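Local structure of putative sarcosine dimethylglycine methyltransferase (Galdieria sulphuraria, 2O57) at residues G105-N118 against N133-P145. The protein is of unconfirmed function but probably transfers methyl groups from S-adenosylmethionine to sarcosine and dimethylglycine. Residues are numbered along the deposited sequence; the frame is centred on the assembly and turned at random.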
# COMPACT_ATOMS: atom_id res chain seq x y z
N GLY A 105 -6.10 -1.41 23.25
CA GLY A 105 -6.88 -2.06 24.29
C GLY A 105 -7.83 -3.15 23.78
O GLY A 105 -8.85 -3.44 24.40
N VAL A 106 -7.50 -3.74 22.63
CA VAL A 106 -8.18 -4.93 22.13
C VAL A 106 -7.71 -6.16 22.94
O VAL A 106 -6.75 -6.10 23.72
CB VAL A 106 -7.84 -5.21 20.61
CG1 VAL A 106 -8.46 -4.16 19.68
CG2 VAL A 106 -6.31 -5.30 20.40
N SER A 107 -8.37 -7.29 22.69
CA SER A 107 -7.90 -8.59 23.15
C SER A 107 -7.43 -9.41 21.95
O SER A 107 -8.04 -9.36 20.88
CB SER A 107 -9.05 -9.31 23.85
OG SER A 107 -9.44 -8.59 25.03
N ILE A 108 -6.35 -10.17 22.13
CA ILE A 108 -5.76 -10.94 21.03
C ILE A 108 -5.60 -12.40 21.43
O ILE A 108 -4.99 -12.70 22.46
CB ILE A 108 -4.35 -10.41 20.63
CG1 ILE A 108 -4.38 -8.91 20.23
CG2 ILE A 108 -3.73 -11.26 19.52
CD1 ILE A 108 -4.96 -8.67 18.86
N ASP A 109 -6.09 -13.31 20.57
CA ASP A 109 -5.72 -14.72 20.69
C ASP A 109 -4.62 -14.98 19.66
O ASP A 109 -4.80 -14.70 18.48
CB ASP A 109 -6.89 -15.64 20.38
CG ASP A 109 -8.00 -15.54 21.42
OD1 ASP A 109 -7.75 -15.14 22.57
OD2 ASP A 109 -9.13 -15.91 21.09
N CYS A 110 -3.50 -15.55 20.12
CA CYS A 110 -2.39 -15.88 19.23
C CYS A 110 -2.52 -17.35 18.85
O CYS A 110 -2.78 -18.20 19.73
CB CYS A 110 -1.04 -15.62 19.94
SG CYS A 110 -0.72 -13.93 20.37
N LEU A 111 -2.37 -17.65 17.56
CA LEU A 111 -2.30 -19.03 17.10
C LEU A 111 -0.95 -19.25 16.48
O LEU A 111 -0.56 -18.51 15.57
CB LEU A 111 -3.42 -19.38 16.12
CG LEU A 111 -3.51 -20.87 15.74
CD1 LEU A 111 -3.94 -21.69 16.94
CD2 LEU A 111 -4.55 -21.01 14.61
N ASN A 112 -0.22 -20.24 16.96
CA ASN A 112 1.14 -20.41 16.49
C ASN A 112 1.51 -21.89 16.60
O ASN A 112 1.11 -22.56 17.56
CB ASN A 112 2.06 -19.55 17.37
CG ASN A 112 3.41 -19.29 16.75
OD1 ASN A 112 3.51 -18.73 15.65
ND2 ASN A 112 4.47 -19.58 17.50
N ILE A 113 2.29 -22.36 15.63
CA ILE A 113 2.65 -23.77 15.52
C ILE A 113 3.88 -24.14 16.35
O ILE A 113 4.12 -25.31 16.57
CB ILE A 113 2.82 -24.24 14.02
CG1 ILE A 113 2.67 -25.76 13.87
CG2 ILE A 113 4.15 -23.74 13.40
CD1 ILE A 113 1.24 -26.32 14.09
N ALA A 114 4.67 -23.16 16.79
CA ALA A 114 5.94 -23.45 17.45
C ALA A 114 5.76 -23.39 18.96
O ALA A 114 5.59 -22.31 19.53
CB ALA A 114 7.01 -22.48 16.95
N PRO A 115 5.76 -24.56 19.62
CA PRO A 115 5.45 -24.56 21.05
C PRO A 115 6.45 -23.82 21.96
O PRO A 115 6.03 -23.31 22.98
CB PRO A 115 5.34 -26.06 21.41
CG PRO A 115 5.96 -26.80 20.33
CD PRO A 115 5.98 -25.93 19.10
N VAL A 116 7.72 -23.71 21.59
CA VAL A 116 8.69 -22.98 22.44
C VAL A 116 8.40 -21.48 22.30
O VAL A 116 8.41 -20.76 23.31
CB VAL A 116 10.17 -23.31 22.06
CG1 VAL A 116 11.14 -22.33 22.71
CG2 VAL A 116 10.52 -24.82 22.39
N GLN A 117 8.10 -21.02 21.08
CA GLN A 117 7.62 -19.65 20.89
C GLN A 117 6.36 -19.36 21.72
O GLN A 117 6.27 -18.31 22.32
CB GLN A 117 7.33 -19.32 19.40
CG GLN A 117 8.60 -19.23 18.48
CD GLN A 117 8.24 -18.76 17.07
OE1 GLN A 117 7.09 -18.84 16.65
NE2 GLN A 117 9.23 -18.25 16.35
N ASN A 118 5.39 -20.26 21.70
CA ASN A 118 4.17 -20.08 22.48
C ASN A 118 4.44 -19.98 23.97
O ASN A 118 3.84 -19.15 24.67
CB ASN A 118 3.21 -21.24 22.24
CG ASN A 118 2.67 -21.25 20.83
OD1 ASN A 118 2.76 -20.23 20.11
ND2 ASN A 118 2.14 -22.40 20.40
N ASN A 133 -5.45 -10.10 28.52
CA ASN A 133 -5.81 -9.65 27.17
C ASN A 133 -5.27 -10.51 26.06
O ASN A 133 -5.78 -10.46 24.94
CB ASN A 133 -5.39 -8.18 26.91
CG ASN A 133 -6.37 -7.16 27.53
OD1 ASN A 133 -7.04 -6.38 26.80
ND2 ASN A 133 -6.45 -7.14 28.86
N ILE A 134 -4.25 -11.32 26.36
CA ILE A 134 -3.62 -12.14 25.31
C ILE A 134 -3.64 -13.62 25.70
O ILE A 134 -3.15 -14.00 26.77
CB ILE A 134 -2.16 -11.68 24.98
CG1 ILE A 134 -2.10 -10.17 24.70
CG2 ILE A 134 -1.59 -12.49 23.77
CD1 ILE A 134 -0.65 -9.60 24.70
N THR A 135 -4.21 -14.45 24.82
CA THR A 135 -4.14 -15.88 25.03
C THR A 135 -3.27 -16.49 23.95
O THR A 135 -3.20 -15.99 22.84
CB THR A 135 -5.52 -16.56 25.03
OG1 THR A 135 -6.04 -16.54 23.70
CG2 THR A 135 -6.46 -15.84 25.93
N VAL A 136 -2.60 -17.58 24.27
CA VAL A 136 -1.72 -18.18 23.30
C VAL A 136 -2.20 -19.61 23.11
O VAL A 136 -2.25 -20.38 24.08
CB VAL A 136 -0.22 -18.19 23.78
CG1 VAL A 136 0.68 -18.78 22.70
CG2 VAL A 136 0.28 -16.78 24.14
N LYS A 137 -2.51 -19.96 21.86
CA LYS A 137 -3.00 -21.31 21.51
C LYS A 137 -2.07 -21.93 20.48
O LYS A 137 -1.53 -21.24 19.63
CB LYS A 137 -4.42 -21.21 20.93
CG LYS A 137 -5.42 -20.28 21.70
CD LYS A 137 -6.61 -19.89 20.77
CE LYS A 137 -7.67 -19.02 21.49
NZ LYS A 137 -8.54 -19.76 22.48
N TYR A 138 -1.83 -23.23 20.61
CA TYR A 138 -1.08 -24.00 19.65
C TYR A 138 -2.05 -24.46 18.57
O TYR A 138 -3.18 -24.85 18.87
CB TYR A 138 -0.45 -25.23 20.32
CG TYR A 138 0.13 -26.25 19.35
CD1 TYR A 138 1.44 -26.13 18.90
CD2 TYR A 138 -0.63 -27.33 18.90
CE1 TYR A 138 1.99 -27.05 18.02
CE2 TYR A 138 -0.08 -28.27 18.02
CZ TYR A 138 1.23 -28.12 17.59
OH TYR A 138 1.80 -29.03 16.72
N GLY A 139 -1.61 -24.38 17.32
CA GLY A 139 -2.35 -25.01 16.25
C GLY A 139 -2.02 -24.52 14.86
O GLY A 139 -1.03 -23.78 14.65
N SER A 140 -2.86 -24.96 13.93
CA SER A 140 -2.66 -24.82 12.50
C SER A 140 -3.71 -23.88 11.92
O SER A 140 -4.85 -23.90 12.38
CB SER A 140 -2.82 -26.20 11.89
OG SER A 140 -2.99 -26.14 10.49
N PHE A 141 -3.34 -23.08 10.89
CA PHE A 141 -4.30 -22.22 10.18
C PHE A 141 -5.30 -23.04 9.38
O PHE A 141 -6.32 -22.50 8.96
CB PHE A 141 -3.63 -21.30 9.14
CG PHE A 141 -2.46 -20.51 9.63
CD1 PHE A 141 -2.17 -20.39 10.99
CD2 PHE A 141 -1.65 -19.85 8.70
CE1 PHE A 141 -1.08 -19.64 11.43
CE2 PHE A 141 -0.56 -19.10 9.12
CZ PHE A 141 -0.26 -19.00 10.49
N LEU A 142 -4.99 -24.33 9.15
CA LEU A 142 -5.90 -25.23 8.43
C LEU A 142 -7.02 -25.72 9.35
O LEU A 142 -8.05 -26.19 8.89
CB LEU A 142 -5.13 -26.40 7.81
CG LEU A 142 -3.96 -26.00 6.91
CD1 LEU A 142 -3.23 -27.22 6.31
CD2 LEU A 142 -4.45 -25.07 5.80
N GLU A 143 -6.83 -25.56 10.66
CA GLU A 143 -7.82 -25.98 11.63
C GLU A 143 -7.79 -25.05 12.85
O GLU A 143 -7.34 -25.42 13.95
CB GLU A 143 -7.54 -27.44 12.04
CG GLU A 143 -8.78 -28.21 12.44
CD GLU A 143 -8.48 -29.67 12.79
OE1 GLU A 143 -8.68 -30.05 13.97
OE2 GLU A 143 -8.00 -30.43 11.89
N ILE A 144 -8.27 -23.84 12.65
CA ILE A 144 -8.22 -22.84 13.71
C ILE A 144 -9.11 -23.37 14.84
O ILE A 144 -10.29 -23.65 14.62
CB ILE A 144 -8.65 -21.44 13.21
CG1 ILE A 144 -7.75 -20.99 12.02
CG2 ILE A 144 -8.63 -20.46 14.36
CD1 ILE A 144 -8.15 -19.60 11.38
N PRO A 145 -8.51 -23.56 16.05
CA PRO A 145 -9.22 -24.24 17.13
C PRO A 145 -10.15 -23.26 17.83
O PRO A 145 -9.96 -22.95 19.00
CB PRO A 145 -8.08 -24.69 18.07
CG PRO A 145 -7.03 -23.58 17.92
CD PRO A 145 -7.14 -23.15 16.44
O HOH W 1 -7.63 -12.87 24.13
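D109 and T135 lie side by side on one face of the sheet, pointing the same way, and T135 OG1 donates to D109 OD1 over a very short 2.5 Å. The hydroxyl gets there by sitting between its own backbone N and carbonyl carbon (chi1 71°). The other carboxylate oxygen, D109 OD2, is held by K85 and Y151, while K137 passes obliquely, its CE 3.5 Å from D109 OD2. Further along this face L111 turns its CG away from the backbone N (chi1 -172°), which carries both methyls toward the 139-145 loop and the ring of P145, L111 CD1 lying 3.6 Å from P145 CD; L111 CD1 also packs against the backbone of G139, where a beta carbon would crowd it. Strands 107-112 and 134-138 run parallel, joined through helix 115-128 in the beta-alpha-beta crossover of a Rossmann-like methyltransferase, with 134-138 at the sheet's edge within the chain. On the opposite face, against helix 115-128, C110 SG touches I134 CG2 at 3.8 Å, and N118 CB, from that helix, rests 3.6 Å from V136 CG1. The N118 amide stands nearly perpendicular to the Y138 ring, ND2 near the ring's plane at its edge. N118 ND2 donates almost straight (178°) to N112 O, which also accepts from G139 N at 3.3 Å; the two donors approach opposite faces of the carbonyl plane. N118 OD1 and Q117 OE1 both accept from N112 ND2. An alanine at N118 would be likely to leave N112 O without one of its donors and N112 ND2 without one acceptor. At the end of strand 134-138, I113 O lies 3.1 Å from Y138 CE1, at the ring edge.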